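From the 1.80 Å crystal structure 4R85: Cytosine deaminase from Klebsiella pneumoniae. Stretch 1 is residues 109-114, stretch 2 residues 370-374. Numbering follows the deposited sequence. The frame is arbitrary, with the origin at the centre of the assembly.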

# COMPACT_ATOMS: atom_id res chain seq x y z
N PHE A 109 11.33 -11.84 4.40
CA PHE A 109 11.19 -10.88 3.32
C PHE A 109 12.52 -10.27 2.83
O PHE A 109 12.54 -9.19 2.24
CB PHE A 109 10.17 -9.80 3.68
CG PHE A 109 8.75 -10.27 3.61
CD1 PHE A 109 8.14 -10.45 2.38
CD2 PHE A 109 8.04 -10.56 4.77
CE1 PHE A 109 6.82 -10.90 2.31
CE2 PHE A 109 6.73 -11.00 4.71
CZ PHE A 109 6.12 -11.17 3.47
N GLY A 110 13.62 -10.98 3.09
CA GLY A 110 14.91 -10.61 2.51
C GLY A 110 15.72 -9.55 3.23
O GLY A 110 16.71 -9.05 2.70
N VAL A 111 15.31 -9.20 4.45
CA VAL A 111 16.02 -8.17 5.20
C VAL A 111 17.19 -8.78 5.97
O VAL A 111 16.99 -9.71 6.75
CB VAL A 111 15.09 -7.48 6.21
CG1 VAL A 111 15.90 -6.52 7.06
CG2 VAL A 111 13.98 -6.74 5.47
N GLN A 112 18.39 -8.25 5.76
CA GLN A 112 19.56 -8.74 6.50
C GLN A 112 20.24 -7.65 7.34
O GLN A 112 21.20 -7.91 8.06
CB GLN A 112 20.58 -9.36 5.54
CG GLN A 112 20.14 -10.65 4.86
CD GLN A 112 21.28 -11.34 4.14
OE1 GLN A 112 22.43 -11.29 4.59
NE2 GLN A 112 20.98 -11.97 3.00
N HIS A 113 19.74 -6.43 7.20
CA HIS A 113 20.26 -5.30 7.95
C HIS A 113 19.12 -4.56 8.63
O HIS A 113 18.13 -4.19 7.99
CB HIS A 113 21.05 -4.36 7.03
CG HIS A 113 22.26 -5.01 6.44
ND1 HIS A 113 23.44 -5.17 7.15
CD2 HIS A 113 22.47 -5.58 5.23
CE1 HIS A 113 24.32 -5.79 6.39
NE2 HIS A 113 23.76 -6.06 5.22
N VAL A 114 19.24 -4.37 9.94
CA VAL A 114 18.16 -3.81 10.73
C VAL A 114 18.71 -2.80 11.73
O VAL A 114 19.69 -3.07 12.40
CB VAL A 114 17.42 -4.91 11.52
CG1 VAL A 114 16.32 -4.31 12.42
CG2 VAL A 114 16.84 -5.96 10.58
N ALA A 370 29.24 -11.96 0.71
CA ALA A 370 28.26 -12.64 -0.12
C ALA A 370 26.89 -12.64 0.55
O ALA A 370 26.39 -13.68 0.99
CB ALA A 370 28.72 -14.07 -0.41
N ASN A 371 26.29 -11.45 0.64
CA ASN A 371 24.95 -11.27 1.14
C ASN A 371 24.11 -10.73 -0.00
O ASN A 371 24.34 -9.62 -0.47
CB ASN A 371 24.93 -10.25 2.28
CG ASN A 371 25.85 -10.62 3.43
OD1 ASN A 371 26.23 -11.78 3.59
ND2 ASN A 371 26.22 -9.63 4.24
N LEU A 372 23.13 -11.52 -0.45
CA LEU A 372 22.32 -11.11 -1.59
C LEU A 372 21.01 -11.90 -1.70
O LEU A 372 20.84 -12.95 -1.08
CB LEU A 372 23.12 -11.24 -2.89
CG LEU A 372 23.43 -12.66 -3.40
CD1 LEU A 372 23.71 -12.63 -4.89
CD2 LEU A 372 24.60 -13.27 -2.66
N LEU A 373 20.10 -11.36 -2.51
CA LEU A 373 18.80 -11.98 -2.74
C LEU A 373 18.58 -12.21 -4.22
O LEU A 373 19.15 -11.52 -5.06
CB LEU A 373 17.67 -11.06 -2.25
CG LEU A 373 17.76 -10.44 -0.86
CD1 LEU A 373 16.56 -9.52 -0.64
CD2 LEU A 373 17.83 -11.50 0.23
N ILE A 374 17.75 -13.20 -4.52
CA ILE A 374 17.21 -13.32 -5.86
C ILE A 374 15.71 -13.01 -5.77
O ILE A 374 14.98 -13.68 -5.05
CB ILE A 374 17.44 -14.72 -6.44
CG1 ILE A 374 18.94 -14.99 -6.61
CG2 ILE A 374 16.71 -14.87 -7.78
CD1 ILE A 374 19.27 -16.39 -7.01
O HOH W 1 25.48 -6.90 3.33

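The two stretches lie far apart in one chain; touching residues are separated by at least 258 positions. Stretch 1 enters a strand at Val111, and stretch 2 enters one at Leu372. The touching parts run in roughly opposing directions, 148° apart. Their backbones do not pair as neighbours in a sheet. The CA atoms of Gly110 and Leu373 are 6.7 Å apart, and those of Gln112 and Asn371 are 8.0 Å apart. No direct hydrogen bond crosses the gap. The connection is made by packing, which includes the backbone O of Gly110, and by one water.

The backbones come closer at Gly110. Gly110 O lies 3.4 Å from Leu373 CD1, a van der Waals contact. Glycine suits this place in two ways. Its phi of 84° is favourable for a residue without a side chain, and an ideal CB on Gly110 would sit 2.6 Å from Leu373 CD1, a clash. Leu373 points toward stretch 1 and fills the space that the glycine leaves.

Gln112 also points toward the other stretch. Its chain is extended through chi2 (t), which carries the amide across to stretch 2. Gln112 OE1 packs 3.6 Å from Asn371 CB, and Gln112 NE2 lies 4.2 Å from Leu373 CD2. These are packing contacts. The polar needs of both amide atoms are met by hydrogen bonds elsewhere in the structure.

The polar link is between His113 and Asn371. The CA-to-CB bond of His113 points sideways, but the end of its ring comes nearer to stretch 2. His113 NE2 and Asn371 ND2 are 4.4 Å apart, too far for a direct hydrogen bond. Water 1 bridges them. The O of water 1 accepts a hydrogen bond from Asn371 ND2 at 3.0 Å and forms another with His113 NE2 at 2.7 Å. Asn371 OD1 is hydrogen-bonded elsewhere in the structure. The contact is small, burying 236 Å² over both sides.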